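Local coordinates for Yop proteins translocation protein Q (Yersinia pseudotuberculosis, PDB 3UEP), which forms, as the C-terminal fragment made from an internal translation start, part of the Yop type III secretion machinery, at residues Gly28-Asp33 with Glu55-Ala60. Residues are numbered along the deposited sequence; the frame is centred on the assembly and turned at random.
Sequences GRQILD and EVRLLA
R57 reaches from strand 55-60 to the turn that follows strand 20-27 and meets it with its guanidinium group. In the conformer given here, one of two modelled for R57, both terminal nitrogens share one carbonyl oxygen, G28 O, which lies 3.1 Å from R57 NH2 and 3.3 Å from R57 NH1. The fork is weak: the better N-H...O angle is 132°, and the oxygen approaches the guanidinium obliquely. A bend at chi3 (-52°) swings the planar head of R57 round to the turn. Over one face of that head lies the amide of Q30, with Q30 CD 3.8 Å from R57 NE and the two planes only 13° apart, an offset polar stack. Q30 gets there with CG anti to its carbonyl carbon and the chain extended beyond. In the plane of the guanidinium, at its edge, E55 OE2 forms a tentative salt bridge 3.6 Å from R57 NH1, E55 too having two conformers, while E26 of strand 20-27 adds a long, weak ion pair to R57 NH2. The buried part of the contact is thus R57 against G28, where a CB would jam against the preceding carbonyl O, so the backbone itself calls for glycine. Q30 and E55 form the looser, exposed side. Beyond the turn the chain leaves this sheet: I31, L32 and D33 pair antiparallel with a strand of the second subunit, in a FliN-type C-terminal domain that is dimeric here. The contact is polar and largely electrostatic: E55, and more weakly E26, probably balance the positive charge of R57, leaving the G28 carbonyl and the Q30 amide as its neutral partners.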
loop_
_atom_site.group_PDB
_atom_site.type_symbol
_atom_site.label_atom_id
_atom_site.label_comp_id
_atom_site.label_asym_id
_atom_site.label_seq_id
_atom_site.Cartn_x
_atom_site.Cartn_y
_atom_site.Cartn_z
ATOM N N GLY A 28 5.114 -4.003 3.259
ATOM C CA GLY A 28 5.436 -5.377 2.964
ATOM C C GLY A 28 5.838 -5.647 1.535
ATOM O O GLY A 28 5.854 -4.738 0.689
ATOM N N ARG A 29 6.167 -6.920 1.290
ATOM C CA ARG A 29 6.711 -7.390 0.021
ATOM C C ARG A 29 5.838 -6.958 -1.130
ATOM O O ARG A 29 4.694 -6.527 -0.949
ATOM C CB ARG A 29 6.682 -8.929 -0.042
ATOM C CG ARG A 29 5.247 -9.492 -0.070
ATOM C CD ARG A 29 5.138 -10.816 0.650
ATOM N NE ARG A 29 5.946 -11.821 -0.021
ATOM C CZ ARG A 29 6.175 -13.040 0.450
ATOM N NH1 ARG A 29 5.655 -13.418 1.613
ATOM N NH2 ARG A 29 6.930 -13.881 -0.248
ATOM N N GLN A 30 6.370 -7.106 -2.328
ATOM C CA GLN A 30 5.629 -6.706 -3.504
ATOM C C GLN A 30 5.584 -7.845 -4.512
ATOM O O GLN A 30 5.095 -7.654 -5.627
ATOM C CB GLN A 30 6.234 -5.431 -4.109
ATOM C CG GLN A 30 6.364 -4.246 -3.113
ATOM C CD GLN A 30 6.913 -2.977 -3.771
ATOM O OE1 GLN A 30 6.190 -2.268 -4.482
ATOM N NE2 GLN A 30 8.199 -2.695 -3.545
ATOM N N ILE A 31 6.074 -9.030 -4.123
ATOM C CA ILE A 31 6.078 -10.175 -5.046
ATOM C C ILE A 31 5.547 -11.489 -4.468
ATOM O O ILE A 31 6.121 -12.038 -3.529
ATOM C CB ILE A 31 7.484 -10.454 -5.654
ATOM C CG1 ILE A 31 8.024 -9.232 -6.402
ATOM C CG2 ILE A 31 7.405 -11.614 -6.624
ATOM C CD1 ILE A 31 7.301 -8.953 -7.722
ATOM N N LEU A 32 4.455 -11.989 -5.044
ATOM C CA LEU A 32 4.020 -13.371 -4.827
ATOM C C LEU A 32 3.925 -14.063 -6.185
ATOM O O LEU A 32 3.406 -13.482 -7.144
ATOM C CB LEU A 32 2.645 -13.414 -4.151
ATOM C CG LEU A 32 2.535 -12.826 -2.738
ATOM C CD1 LEU A 32 1.120 -12.925 -2.213
ATOM C CD2 LEU A 32 3.482 -13.522 -1.808
ATOM N N ASP A 33 4.414 -15.291 -6.294
ATOM C CA ASP A 33 4.177 -16.024 -7.532
ATOM C C ASP A 33 2.722 -16.474 -7.654
ATOM O O ASP A 33 1.936 -16.316 -6.729
ATOM C CB ASP A 33 5.166 -17.188 -7.725
ATOM C CG ASP A 33 4.948 -18.335 -6.750
ATOM O OD1 ASP A 33 5.792 -19.251 -6.744
ATOM O OD2 ASP A 33 3.949 -18.334 -6.000
ATOM N N GLU A 55 8.941 -0.999 6.605
ATOM C CA GLU A 55 8.794 -0.038 5.515
ATOM C C GLU A 55 7.340 0.237 5.130
ATOM O O GLU A 55 6.558 -0.677 4.890
ATOM C CB GLU A 55 9.585 -0.507 4.278
ATOM C CG GLU A 55 9.823 0.584 3.216
ATOM C CD GLU A 55 10.638 0.095 2.018
ATOM O OE1 GLU A 55 11.871 -0.060 2.155
ATOM O OE2 GLU A 55 10.045 -0.128 0.937
ATOM N N VAL A 56 6.989 1.517 5.070
ATOM C CA VAL A 56 5.722 1.941 4.489
ATOM C C VAL A 56 6.081 2.761 3.253
ATOM O O VAL A 56 6.963 3.623 3.304
ATOM C CB VAL A 56 4.897 2.797 5.466
ATOM C CG1 VAL A 56 3.638 3.339 4.791
ATOM C CG2 VAL A 56 4.532 1.979 6.694
ATOM N N ARG A 57 5.442 2.477 2.128
ATOM C CA ARG A 57 5.635 3.304 0.946
ATOM C C ARG A 57 4.435 4.229 0.808
ATOM O O ARG A 57 3.294 3.793 0.919
ATOM C CB ARG A 57 5.812 2.439 -0.309
ATOM C CG ARG A 57 7.123 1.651 -0.328
ATOM C CD ARG A 57 7.109 0.525 -1.355
ATOM N NE ARG A 57 5.941 -0.343 -1.224
ATOM C CZ ARG A 57 5.826 -1.330 -0.340
ATOM N NH1 ARG A 57 6.806 -1.590 0.519
ATOM N NH2 ARG A 57 4.718 -2.051 -0.310
ATOM N N LEU A 58 4.701 5.516 0.597
ATOM C CA LEU A 58 3.630 6.454 0.320
ATOM C C LEU A 58 3.470 6.598 -1.178
ATOM O O LEU A 58 4.421 6.918 -1.882
ATOM C CB LEU A 58 3.921 7.833 0.907
ATOM C CG LEU A 58 3.677 8.071 2.394
ATOM C CD1 LEU A 58 4.693 7.291 3.240
ATOM C CD2 LEU A 58 3.768 9.567 2.659
ATOM N N LEU A 59 2.260 6.372 -1.665
ATOM C CA LEU A 59 1.979 6.574 -3.065
ATOM C C LEU A 59 1.037 7.774 -3.190
ATOM O O LEU A 59 0.136 7.949 -2.373
ATOM C CB LEU A 59 1.362 5.313 -3.674
ATOM C CG LEU A 59 2.150 4.003 -3.509
ATOM C CD1 LEU A 59 1.279 2.830 -3.899
ATOM C CD2 LEU A 59 3.415 4.007 -4.335
ATOM N N ALA A 60 1.293 8.632 -4.176
ATOM C CA ALA A 60 0.397 9.744 -4.488
ATOM C C ALA A 60 -0.165 9.431 -5.858
ATOM O O ALA A 60 0.580 9.325 -6.827
ATOM C CB ALA A 60 1.144 11.070 -4.495
#